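Local coordinates for putative dehydratase (Mesorhizobium loti, PDB 2POZ), which is of unknown function but belongs to the mandelate racemase and muconate lactonizing enzyme family and may act as a lyase, possibly a dehydratase, at residues G33-Y41 with H307-E315; D280-K291 with I314-N324. All coordinates share one frame; numbering follows the deposited sequence.

Strand 33-37 is the third strand of the N-terminal antiparallel sheet, and with the loop after it forms the first side of contact 1. Its partner, 307-315, comes 265 intervening residues later, so contact 1 closes a very long loop and ties the N-terminal domain to the barrel domain. Contact 2 closes a short one, 280-291 meeting 314-324 across 22 residues of the barrel. Segment 280-291 lies inside the loop closed by contact 1, but 314-324 runs on beyond 307-315, so the loops cross. Ile314 takes part in both contacts, whose centres lie about 10 Å apart. Gly38 N probably bonds Gly282 O, joining the two domains; His307 ND1 probably bonds Asp280 OD2, joining two barrel loops.

Contact 1 of 2, residues G33-Y41 with H307-E315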
ATOM      1  N   GLY A  33       2.348 -32.084 -37.554  1.00 15.60           N
ATOM      2  CA  GLY A  33       2.357 -30.735 -37.015  1.00 13.56           C
ATOM      3  C   GLY A  33       3.786 -30.350 -36.687  1.00 12.75           C
ATOM      4  O   GLY A  33       4.565 -31.190 -36.228  1.00 11.79           O
ATOM      5  N   ALA A  34       4.133 -29.087 -36.913  1.00 11.66           N
ATOM      6  CA  ALA A  34       5.485 -28.603 -36.640  1.00 12.98           C
ATOM      7  C   ALA A  34       5.482 -27.474 -35.605  1.00 13.26           C
ATOM      8  O   ALA A  34       4.564 -26.652 -35.571  1.00 14.71           O
ATOM      9  CB  ALA A  34       6.127 -28.121 -37.930  1.00 12.39           C
ATOM     10  N   GLY A  35       6.513 -27.446 -34.767  1.00 12.38           N
ATOM     11  CA  GLY A  35       6.629 -26.420 -33.743  1.00 12.53           C
ATOM     12  C   GLY A  35       8.088 -26.074 -33.479  1.00 12.21           C
ATOM     13  O   GLY A  35       8.978 -26.839 -33.847  1.00 11.41           O
ATOM     14  N   GLU A  36       8.332 -24.927 -32.851  1.00 11.23           N
ATOM     15  CA  GLU A  36       9.695 -24.497 -32.543  1.00 12.12           C
ATOM     16  C   GLU A  36       9.825 -23.930 -31.129  1.00 11.76           C
ATOM     17  O   GLU A  36       8.996 -23.140 -30.686  1.00 13.07           O
ATOM     18  CB  GLU A  36      10.162 -23.449 -33.562  1.00 12.61           C
ATOM     19  CG  GLU A  36      11.643 -23.060 -33.439  1.00 16.02           C
ATOM     20  CD  GLU A  36      12.144 -22.223 -34.619  1.00 17.77           C
ATOM     21  OE1 GLU A  36      11.523 -22.271 -35.694  1.00 17.98           O
ATOM     22  OE2 GLU A  36      13.173 -21.525 -34.478  1.00 21.67           O
ATOM     23  N   ALA A  37      10.869 -24.346 -30.423  1.00 12.02           N
ATOM     24  CA  ALA A  37      11.127 -23.862 -29.075  1.00 12.95           C
ATOM     25  C   ALA A  37      11.996 -22.615 -29.232  1.00 14.01           C
ATOM     26  O   ALA A  37      12.979 -22.626 -29.971  1.00 15.56           O
ATOM     27  CB  ALA A  37      11.855 -24.932 -28.265  1.00 11.08           C
ATOM     28  N   GLY A  38      11.631 -21.539 -28.542  1.00 14.48           N
ATOM     29  CA  GLY A  38      12.374 -20.293 -28.664  1.00 12.16           C
ATOM     30  C   GLY A  38      13.764 -20.240 -28.051  1.00 12.26           C
ATOM     31  O   GLY A  38      14.186 -19.182 -27.588  1.00 13.33           O
ATOM     32  N   ILE A  39      14.483 -21.358 -28.037  1.00 11.59           N
ATOM     33  CA  ILE A  39      15.832 -21.367 -27.474  1.00 11.41           C
ATOM     34  C   ILE A  39      16.866 -21.559 -28.598  1.00 10.55           C
ATOM     35  O   ILE A  39      17.718 -22.440 -28.530  1.00 12.01           O
ATOM     36  CB  ILE A  39      15.998 -22.492 -26.430  1.00 10.42           C
ATOM     37  CG1 ILE A  39      14.801 -22.504 -25.462  1.00 12.08           C
ATOM     38  CG2 ILE A  39      17.302 -22.291 -25.655  1.00  9.33           C
ATOM     39  CD1 ILE A  39      14.707 -21.291 -24.528  1.00  6.59           C
ATOM     40  N   ALA A  40      16.780 -20.721 -29.625  1.00  9.84           N
ATOM     41  CA  ALA A  40      17.689 -20.789 -30.771  1.00 10.90           C
ATOM     42  C   ALA A  40      19.014 -20.066 -30.504  1.00 12.81           C
ATOM     43  O   ALA A  40      19.958 -20.172 -31.286  1.00 13.05           O
ATOM     44  CB  ALA A  40      17.010 -20.195 -32.000  1.00  8.79           C
ATOM     45  N   TYR A  41      19.082 -19.330 -29.402  1.00 12.86           N
ATOM     46  CA  TYR A  41      20.299 -18.604 -29.049  1.00 14.67           C
ATOM     47  C   TYR A  41      20.530 -18.699 -27.549  1.00 14.51           C
ATOM     48  O   TYR A  41      19.706 -19.251 -26.817  1.00 13.93           O
ATOM     49  CB  TYR A  41      20.192 -17.138 -29.487  1.00 16.35           C
ATOM     50  CG  TYR A  41      18.954 -16.456 -28.967  1.00 17.29           C
ATOM     51  CD1 TYR A  41      18.974 -15.755 -27.763  1.00 17.19           C
ATOM     52  CD2 TYR A  41      17.738 -16.578 -29.640  1.00 18.14           C
ATOM     53  CE1 TYR A  41      17.810 -15.196 -27.233  1.00 18.38           C
ATOM     54  CE2 TYR A  41      16.570 -16.026 -29.123  1.00 18.48           C
ATOM     55  CZ  TYR A  41      16.616 -15.338 -27.918  1.00 17.70           C
ATOM     56  OH  TYR A  41      15.477 -14.797 -27.398  1.00 18.15           O
ATOM     57  N   HIS A 307       8.326 -11.122 -29.579  1.00 12.10           N
ATOM     58  CA  HIS A 307       9.733 -11.356 -29.826  1.00 14.09           C
ATOM     59  C   HIS A 307       9.842 -12.644 -30.628  1.00 15.13           C
ATOM     60  O   HIS A 307       9.168 -13.638 -30.331  1.00 15.19           O
ATOM     61  CB  HIS A 307      10.505 -11.505 -28.516  1.00 14.24           C
ATOM     62  CG  HIS A 307      11.929 -11.912 -28.713  1.00 17.41           C
ATOM     63  ND1 HIS A 307      12.366 -13.206 -28.525  1.00 18.58           N
ATOM     64  CD2 HIS A 307      13.006 -11.209 -29.136  1.00 15.96           C
ATOM     65  CE1 HIS A 307      13.650 -13.281 -28.822  1.00 15.87           C
ATOM     66  NE2 HIS A 307      14.063 -12.084 -29.196  1.00 17.41           N
ATOM     67  N   VAL A 308      10.679 -12.623 -31.654  1.00 15.02           N
ATOM     68  CA  VAL A 308      10.873 -13.805 -32.478  1.00 16.80           C
ATOM     69  C   VAL A 308      12.283 -13.845 -33.041  1.00 15.93           C
ATOM     70  O   VAL A 308      12.726 -12.905 -33.700  1.00 16.30           O
ATOM     71  CB  VAL A 308       9.878 -13.849 -33.658  1.00 19.34           C
ATOM     72  CG1 VAL A 308       8.472 -14.015 -33.139  1.00 24.40           C
ATOM     73  CG2 VAL A 308       9.964 -12.579 -34.458  1.00 20.88           C
ATOM     74  N   CYS A 309      12.986 -14.933 -32.755  1.00 13.79           N
ATOM     75  CA  CYS A 309      14.339 -15.129 -33.259  1.00 16.38           C
ATOM     76  C   CYS A 309      14.661 -16.619 -33.318  1.00 15.93           C
ATOM     77  O   CYS A 309      15.105 -17.212 -32.337  1.00 18.35           O
ATOM     78  CB  CYS A 309      15.372 -14.420 -32.383  1.00 16.86           C
ATOM     79  SG  CYS A 309      17.057 -14.562 -33.042  1.00 21.18           S
ATOM     80  N   GLY A 310      14.425 -17.212 -34.482  1.00 13.92           N
ATOM     81  CA  GLY A 310      14.688 -18.625 -34.682  1.00 15.19           C
ATOM     82  C   GLY A 310      14.698 -18.901 -36.171  1.00 14.10           C
ATOM     83  O   GLY A 310      15.239 -18.117 -36.941  1.00 15.36           O
ATOM     84  N   SER A 311      14.105 -20.009 -36.585  1.00 13.15           N
ATOM     85  CA  SER A 311      14.067 -20.340 -38.002  1.00 13.47           C
ATOM     86  C   SER A 311      12.798 -19.743 -38.622  1.00 13.54           C
ATOM     87  O   SER A 311      12.001 -19.092 -37.935  1.00 13.38           O
ATOM     88  CB  SER A 311      14.053 -21.857 -38.181  1.00 13.76           C
ATOM     89  OG  SER A 311      12.776 -22.376 -37.842  1.00 14.56           O
ATOM     90  N   SER A 312      12.618 -19.961 -39.919  1.00 14.33           N
ATOM     91  CA  SER A 312      11.435 -19.474 -40.628  1.00 13.40           C
ATOM     92  C   SER A 312      10.148 -20.033 -40.011  1.00 13.75           C
ATOM     93  O   SER A 312       9.080 -19.425 -40.125  1.00 14.81           O
ATOM     94  CB  SER A 312      11.489 -19.894 -42.099  1.00 13.17           C
ATOM     95  OG  SER A 312      12.600 -19.329 -42.764  1.00 16.70           O
ATOM     96  N   LEU A 313      10.240 -21.199 -39.378  1.00 12.44           N
ATOM     97  CA  LEU A 313       9.058 -21.806 -38.770  1.00 13.00           C
ATOM     98  C   LEU A 313       8.466 -20.936 -37.661  1.00 12.59           C
ATOM     99  O   LEU A 313       7.308 -20.529 -37.743  1.00 13.99           O
ATOM    100  CB  LEU A 313       9.380 -23.204 -38.216  1.00 11.06           C
ATOM    101  CG  LEU A 313       8.226 -23.921 -37.485  1.00 12.72           C
ATOM    102  CD1 LEU A 313       6.999 -23.991 -38.388  1.00  8.86           C
ATOM    103  CD2 LEU A 313       8.659 -25.324 -37.070  1.00  9.48           C
ATOM    104  N   ILE A 314       9.242 -20.634 -36.626  1.00 13.57           N
ATOM    105  CA  ILE A 314       8.697 -19.816 -35.543  1.00 13.67           C
ATOM    106  C   ILE A 314       8.271 -18.425 -36.012  1.00 13.58           C
ATOM    107  O   ILE A 314       7.351 -17.839 -35.453  1.00 14.06           O
ATOM    108  CB  ILE A 314       9.676 -19.690 -34.350  1.00 12.47           C
ATOM    109  CG1 ILE A 314       8.929 -19.090 -33.152  1.00 13.82           C
ATOM    110  CG2 ILE A 314      10.861 -18.818 -34.716  1.00 11.23           C
ATOM    111  CD1 ILE A 314       9.538 -19.453 -31.806  1.00 14.74           C
ATOM    112  N   GLU A 315       8.921 -17.905 -37.047  1.00 15.09           N
ATOM    113  CA  GLU A 315       8.544 -16.591 -37.568  1.00 17.94           C
ATOM    114  C   GLU A 315       7.158 -16.684 -38.207  1.00 16.52           C
ATOM    115  O   GLU A 315       6.302 -15.822 -38.004  1.00 14.37           O
ATOM    116  CB  GLU A 315       9.547 -16.105 -38.623  1.00 20.51           C
ATOM    117  CG  GLU A 315      10.935 -15.812 -38.092  1.00 28.34           C
ATOM    118  CD  GLU A 315      11.886 -15.339 -39.181  1.00 32.19           C
ATOM    119  OE1 GLU A 315      11.509 -14.403 -39.924  1.00 34.74           O
ATOM    120  OE2 GLU A 315      13.004 -15.898 -39.289  1.00 30.29           O
TER
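Glu36 reaches from strand 33-37 to the start of helix 312-324, crossing the side chain of Ile314 at about a right angle. Its chain is extended, with CG anti to the backbone N (chi1 -173°), which carries the carboxylate to the helix end. CB lies 3.9 Å from Ile314 CB, CG runs past the same atom, and CD approaches Ile314 CB to 3.5 Å, so a branched apolar residue flanks the whole stem. At the tip the oxygens divide the work. OE2 accepts from Ser311 N at 2.8 Å through its syn lone pair, and the bond is nearly straight (167°). OE1 takes a bond from Ile314 N at 3.0 Å, met from above the carboxylate plane, and a very short one from Ser311 OG. Ser311 is the N-cap residue, and its OG also accepts from Leu313 N at 3.2 Å. Gly310 suits its place because a beta carbon would collide with OE2. Farther along, the edge of the Tyr41 ring meets Cys309 O, 3.7 Å from CE2, while Tyr41 OH is hydrogen-bonded to Glu257 OE2. His307 gives ND1 to Asp280, a pairing that resembles the His-Asp dyad of mandelate racemase. Three donors around one buried carboxylate, at the positive end of a helix, would probably stabilise its negative charge and help tie the N-terminal domain to the barrel.

Contact 2 of 2, residues D280-K291 with I314-N324; sequences DIGTAGGLMETK and IETATLQLEAN
Ile281 packs against helix 314-324 with its CD1 3.5 Å from Ala317 CB and 3.4 Å from Thr318 N. CG1 stands between the backbone N and the carbonyl carbon (chi1 64°), which turns CD1 onto the helix backbone, where the small Ala317 lets it settle. CG2 meets Leu321 CD2, whose methyl also touches Thr290 CG2 at 3.6 Å. Ile314 CD1 lies 3.6 Å from Gly282 CA, leaving no room for a beta carbon. Asp280 OD1 accepts from Gly282 N in an Asx turn that shapes this loop. Against these many carbon contacts, the far end has few. The helix axes of 287-291 and 314-324 come no closer than 10.3 Å, with 36° between their directions. Leu321 CD1 lies against the backbone of Lys291, whose long chain, bent at the last torsion, brings NZ 2.6 Å from Asn324 OD1, in the carbonyl plane. NZ also forms a salt bridge with Glu69 of the third subunit. A leucine in place of Lys291 would probably leave both Asn324 OD1 and that Glu69 without this partner. Thus apolar packing seats the loop after strand 276-277, and the next helix's start, on helix 312-324, while a buried ammonium links a neutral amide to a carboxylate across the subunit interface.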
ATOM      1  N   ASP A 280       7.383 -14.344 -26.460  1.00 11.45           N
ATOM      2  CA  ASP A 280       7.863 -15.135 -27.591  1.00 12.75           C
ATOM      3  C   ASP A 280       6.969 -16.375 -27.613  1.00 10.67           C
ATOM      4  O   ASP A 280       6.905 -17.092 -26.614  1.00 10.57           O
ATOM      5  CB  ASP A 280       9.317 -15.544 -27.358  1.00 13.56           C
ATOM      6  CG  ASP A 280       9.914 -16.294 -28.544  1.00 18.13           C
ATOM      7  OD1 ASP A 280       9.210 -17.129 -29.157  1.00 14.74           O
ATOM      8  OD2 ASP A 280      11.099 -16.048 -28.854  1.00 22.70           O
ATOM      9  N   ILE A 281       6.281 -16.642 -28.723  1.00 11.61           N
ATOM     10  CA  ILE A 281       5.395 -17.814 -28.744  1.00 12.49           C
ATOM     11  C   ILE A 281       6.151 -19.115 -28.511  1.00 13.10           C
ATOM     12  O   ILE A 281       5.552 -20.125 -28.146  1.00 15.63           O
ATOM     13  CB  ILE A 281       4.585 -17.950 -30.063  1.00 13.05           C
ATOM     14  CG1 ILE A 281       5.520 -18.193 -31.248  1.00 13.92           C
ATOM     15  CG2 ILE A 281       3.714 -16.718 -30.277  1.00 14.87           C
ATOM     16  CD1 ILE A 281       4.772 -18.606 -32.514  1.00 15.83           C
ATOM     17  N   GLY A 282       7.467 -19.081 -28.718  1.00 13.33           N
ATOM     18  CA  GLY A 282       8.300 -20.260 -28.522  1.00 12.60           C
ATOM     19  C   GLY A 282       8.802 -20.463 -27.096  1.00 12.86           C
ATOM     20  O   GLY A 282       9.477 -21.454 -26.804  1.00 12.17           O
ATOM     21  N   THR A 283       8.493 -19.527 -26.206  1.00 11.99           N
ATOM     22  CA  THR A 283       8.904 -19.649 -24.812  1.00 11.53           C
ATOM     23  C   THR A 283       7.789 -19.265 -23.836  1.00 11.77           C
ATOM     24  O   THR A 283       7.755 -19.765 -22.720  1.00 10.82           O
ATOM     25  CB  THR A 283      10.144 -18.768 -24.472  1.00 13.79           C
ATOM     26  OG1 THR A 283       9.782 -17.384 -24.530  1.00 10.66           O
ATOM     27  CG2 THR A 283      11.286 -19.033 -25.442  1.00 12.29           C
ATOM     28  N   ALA A 284       6.879 -18.391 -24.260  1.00 11.18           N
ATOM     29  CA  ALA A 284       5.790 -17.934 -23.391  1.00 11.85           C
ATOM     30  C   ALA A 284       4.729 -18.983 -23.066  1.00 11.71           C
ATOM     31  O   ALA A 284       3.919 -18.793 -22.152  1.00 10.94           O
ATOM     32  CB  ALA A 284       5.127 -16.699 -23.992  1.00 12.01           C
ATOM     33  N   GLY A 285       4.718 -20.082 -23.810  1.00 11.45           N
ATOM     34  CA  GLY A 285       3.743 -21.129 -23.542  1.00 11.95           C
ATOM     35  C   GLY A 285       3.062 -21.673 -24.781  1.00 13.03           C
ATOM     36  O   GLY A 285       2.395 -22.705 -24.729  1.00 15.56           O
ATOM     37  N   GLY A 286       3.237 -20.993 -25.907  1.00 12.16           N
ATOM     38  CA  GLY A 286       2.609 -21.448 -27.134  1.00 11.02           C
ATOM     39  C   GLY A 286       1.758 -20.360 -27.755  1.00 12.10           C
ATOM     40  O   GLY A 286       1.740 -19.229 -27.273  1.00 13.43           O
ATOM     41  N   LEU A 287       1.048 -20.705 -28.825  1.00 11.85           N
ATOM     42  CA  LEU A 287       0.205 -19.752 -29.534  1.00 12.62           C
ATOM     43  C   LEU A 287      -1.032 -19.302 -28.766  1.00 12.19           C
ATOM     44  O   LEU A 287      -1.302 -18.114 -28.665  1.00 12.13           O
ATOM     45  CB  LEU A 287      -0.233 -20.333 -30.877  1.00 13.46           C
ATOM     46  CG  LEU A 287       0.767 -20.293 -32.028  1.00 14.96           C
ATOM     47  CD1 LEU A 287       0.172 -21.025 -33.226  1.00 16.23           C
ATOM     48  CD2 LEU A 287       1.077 -18.841 -32.387  1.00 15.46           C
HETATM   49  N   MSE A 288      -1.795 -20.244 -28.238  1.00 12.39           N
HETATM   50  CA  MSE A 288      -2.995 -19.878 -27.494  1.00 13.23           C
HETATM   51  C   MSE A 288      -2.619 -19.202 -26.175  1.00 12.37           C
HETATM   52  O   MSE A 288      -3.234 -18.211 -25.795  1.00 14.17           O
HETATM   53  CB  MSE A 288      -3.866 -21.111 -27.239  1.00 14.48           C
HETATM   54  CG  MSE A 288      -5.114 -20.836 -26.392  1.00 18.34           C
HETATM   55 SE   MSE A 288      -6.251 -19.418 -27.078  1.00 30.71          SE
HETATM   56  CE  MSE A 288      -7.423 -20.492 -28.218  1.00 24.25           C
ATOM     57  N   GLU A 289      -1.607 -19.722 -25.487  1.00 10.36           N
ATOM     58  CA  GLU A 289      -1.178 -19.115 -24.231  1.00 11.43           C
ATOM     59  C   GLU A 289      -0.765 -17.657 -24.497  1.00 11.01           C
ATOM     60  O   GLU A 289      -1.091 -16.758 -23.725  1.00 12.34           O
ATOM     61  CB  GLU A 289      -0.006 -19.905 -23.638  1.00 12.59           C
ATOM     62  CG  GLU A 289       0.523 -19.383 -22.299  1.00 13.35           C
ATOM     63  CD  GLU A 289      -0.509 -19.458 -21.170  1.00 16.58           C
ATOM     64  OE1 GLU A 289      -1.455 -20.275 -21.262  1.00 15.78           O
ATOM     65  OE2 GLU A 289      -0.358 -18.708 -20.182  1.00 15.82           O
ATOM     66  N   THR A 290      -0.064 -17.416 -25.599  1.00  8.86           N
ATOM     67  CA  THR A 290       0.351 -16.056 -25.910  1.00 10.59           C
ATOM     68  C   THR A 290      -0.853 -15.201 -26.295  1.00 11.26           C
ATOM     69  O   THR A 290      -0.905 -14.016 -25.968  1.00 11.44           O
ATOM     70  CB  THR A 290       1.413 -16.036 -27.022  1.00 10.12           C
ATOM     71  OG1 THR A 290       2.564 -16.771 -26.578  1.00 11.49           O
ATOM     72  CG2 THR A 290       1.847 -14.597 -27.325  1.00 10.00           C
ATOM     73  N   LYS A 291      -1.826 -15.796 -26.984  1.00 11.64           N
ATOM     74  CA  LYS A 291      -3.026 -15.049 -27.333  1.00 12.00           C
ATOM     75  C   LYS A 291      -3.710 -14.626 -26.016  1.00 11.24           C
ATOM     76  O   LYS A 291      -4.192 -13.493 -25.893  1.00 12.27           O
ATOM     77  CB  LYS A 291      -3.986 -15.906 -28.166  1.00 11.96           C
ATOM     78  CG  LYS A 291      -5.329 -15.226 -28.443  1.00 12.09           C
ATOM     79  CD  LYS A 291      -6.234 -16.079 -29.334  1.00 15.06           C
ATOM     80  CE  LYS A 291      -7.619 -15.446 -29.469  1.00 18.50           C
ATOM     81  NZ  LYS A 291      -7.566 -14.023 -29.936  1.00 20.08           N
ATOM     82  N   ILE A 314       9.242 -20.634 -36.626  1.00 13.57           N
ATOM     83  CA  ILE A 314       8.697 -19.816 -35.543  1.00 13.67           C
ATOM     84  C   ILE A 314       8.271 -18.425 -36.012  1.00 13.58           C
ATOM     85  O   ILE A 314       7.351 -17.839 -35.453  1.00 14.06           O
ATOM     86  CB  ILE A 314       9.676 -19.690 -34.350  1.00 12.47           C
ATOM     87  CG1 ILE A 314       8.929 -19.090 -33.152  1.00 13.82           C
ATOM     88  CG2 ILE A 314      10.861 -18.818 -34.716  1.00 11.23           C
ATOM     89  CD1 ILE A 314       9.538 -19.453 -31.806  1.00 14.74           C
ATOM     90  N   GLU A 315       8.921 -17.905 -37.047  1.00 15.09           N
ATOM     91  CA  GLU A 315       8.544 -16.591 -37.568  1.00 17.94           C
ATOM     92  C   GLU A 315       7.158 -16.684 -38.207  1.00 16.52           C
ATOM     93  O   GLU A 315       6.302 -15.822 -38.004  1.00 14.37           O
ATOM     94  CB  GLU A 315       9.547 -16.105 -38.623  1.00 20.51           C
ATOM     95  CG  GLU A 315      10.935 -15.812 -38.092  1.00 28.34           C
ATOM     96  CD  GLU A 315      11.886 -15.339 -39.181  1.00 32.19           C
ATOM     97  OE1 GLU A 315      11.509 -14.403 -39.924  1.00 34.74           O
ATOM     98  OE2 GLU A 315      13.004 -15.898 -39.289  1.00 30.29           O
ATOM     99  N   THR A 316       6.937 -17.741 -38.982  1.00 15.72           N
ATOM    100  CA  THR A 316       5.654 -17.933 -39.644  1.00 15.38           C
ATOM    101  C   THR A 316       4.555 -18.196 -38.620  1.00 14.99           C
ATOM    102  O   THR A 316       3.442 -17.684 -38.745  1.00 14.52           O
ATOM    103  CB  THR A 316       5.728 -19.097 -40.646  1.00 14.98           C
ATOM    104  OG1 THR A 316       6.722 -18.799 -41.630  1.00 17.46           O
ATOM    105  CG2 THR A 316       4.386 -19.308 -41.336  1.00 17.10           C
ATOM    106  N   ALA A 317       4.871 -18.993 -37.606  1.00 14.65           N
ATOM    107  CA  ALA A 317       3.906 -19.297 -36.553  1.00 14.65           C
ATOM    108  C   ALA A 317       3.508 -18.012 -35.827  1.00 14.36           C
ATOM    109  O   ALA A 317       2.347 -17.820 -35.462  1.00 14.97           O
ATOM    110  CB  ALA A 317       4.509 -20.286 -35.569  1.00 14.07           C
ATOM    111  N   THR A 318       4.478 -17.131 -35.617  1.00 15.35           N
ATOM    112  CA  THR A 318       4.226 -15.868 -34.939  1.00 14.05           C
ATOM    113  C   THR A 318       3.244 -15.017 -35.743  1.00 13.96           C
ATOM    114  O   THR A 318       2.446 -14.278 -35.165  1.00 13.98           O
ATOM    115  CB  THR A 318       5.540 -15.093 -34.713  1.00 14.82           C
ATOM    116  OG1 THR A 318       6.367 -15.830 -33.799  1.00 13.83           O
ATOM    117  CG2 THR A 318       5.264 -13.703 -34.137  1.00 15.41           C
ATOM    118  N   LEU A 319       3.291 -15.126 -37.071  1.00 12.72           N
ATOM    119  CA  LEU A 319       2.371 -14.362 -37.918  1.00 13.88           C
ATOM    120  C   LEU A 319       0.929 -14.802 -37.663  1.00 14.10           C
ATOM    121  O   LEU A 319      -0.001 -14.011 -37.801  1.00 13.71           O
ATOM    122  CB  LEU A 319       2.707 -14.536 -39.405  1.00 12.90           C
ATOM    123  CG  LEU A 319       4.061 -14.004 -39.879  1.00 13.28           C
ATOM    124  CD1 LEU A 319       4.176 -14.196 -41.388  1.00 16.23           C
ATOM    125  CD2 LEU A 319       4.204 -12.534 -39.512  1.00 14.58           C
ATOM    126  N   GLN A 320       0.745 -16.064 -37.290  1.00 13.49           N
ATOM    127  CA  GLN A 320      -0.598 -16.567 -36.994  1.00 16.21           C
ATOM    128  C   GLN A 320      -1.206 -15.729 -35.871  1.00 16.69           C
ATOM    129  O   GLN A 320      -2.385 -15.387 -35.902  1.00 18.46           O
ATOM    130  CB  GLN A 320      -0.546 -18.030 -36.551  1.00 14.81           C
ATOM    131  CG  GLN A 320      -0.227 -19.026 -37.665  1.00 16.53           C
ATOM    132  CD  GLN A 320      -1.259 -19.005 -38.778  1.00 15.76           C
ATOM    133  OE1 GLN A 320      -2.460 -18.979 -38.518  1.00 18.11           O
ATOM    134  NE2 GLN A 320      -0.795 -19.037 -40.025  1.00 16.42           N
ATOM    135  N   LEU A 321      -0.384 -15.395 -34.883  1.00 16.78           N
ATOM    136  CA  LEU A 321      -0.833 -14.609 -33.744  1.00 16.56           C
ATOM    137  C   LEU A 321      -1.043 -13.142 -34.117  1.00 16.57           C
ATOM    138  O   LEU A 321      -2.085 -12.557 -33.818  1.00 14.82           O
ATOM    139  CB  LEU A 321       0.199 -14.708 -32.614  1.00 18.83           C
ATOM    140  CG  LEU A 321      -0.031 -13.908 -31.327  1.00 22.00           C
ATOM    141  CD1 LEU A 321      -0.840 -14.730 -30.343  1.00 19.41           C
ATOM    142  CD2 LEU A 321       1.316 -13.541 -30.712  1.00 20.52           C
ATOM    143  N   GLU A 322      -0.052 -12.555 -34.783  1.00 13.46           N
ATOM    144  CA  GLU A 322      -0.113 -11.151 -35.159  1.00 14.65           C
ATOM    145  C   GLU A 322      -1.229 -10.834 -36.143  1.00 14.76           C
ATOM    146  O   GLU A 322      -1.610  -9.674 -36.316  1.00 14.84           O
ATOM    147  CB  GLU A 322       1.242 -10.713 -35.718  1.00 14.14           C
ATOM    148  CG  GLU A 322       2.388 -11.057 -34.778  1.00 16.34           C
ATOM    149  CD  GLU A 322       3.745 -10.632 -35.307  1.00 18.60           C
ATOM    150  OE1 GLU A 322       3.990 -10.792 -36.524  1.00 17.79           O
ATOM    151  OE2 GLU A 322       4.568 -10.153 -34.497  1.00 16.72           O
ATOM    152  N   ALA A 323      -1.755 -11.859 -36.793  1.00 13.29           N
ATOM    153  CA  ALA A 323      -2.847 -11.645 -37.737  1.00 16.01           C
ATOM    154  C   ALA A 323      -4.154 -11.513 -36.957  1.00 16.17           C
ATOM    155  O   ALA A 323      -5.107 -10.884 -37.426  1.00 16.97           O
ATOM    156  CB  ALA A 323      -2.949 -12.825 -38.699  1.00 14.39           C
ATOM    157  N   ASN A 324      -4.165 -12.065 -35.746  1.00 16.34           N
ATOM    158  CA  ASN A 324      -5.370 -12.112 -34.920  1.00 17.25           C
ATOM    159  C   ASN A 324      -5.536 -11.177 -33.714  1.00 19.19           C
ATOM    160  O   ASN A 324      -6.652 -10.735 -33.434  1.00 20.85           O
ATOM    161  CB  ASN A 324      -5.562 -13.577 -34.491  1.00 16.77           C
ATOM    162  CG  ASN A 324      -6.741 -13.781 -33.558  1.00 16.20           C
ATOM    163  OD1 ASN A 324      -6.599 -13.723 -32.340  1.00 16.95           O
ATOM    164  ND2 ASN A 324      -7.910 -14.029 -34.128  1.00 11.79           N
TER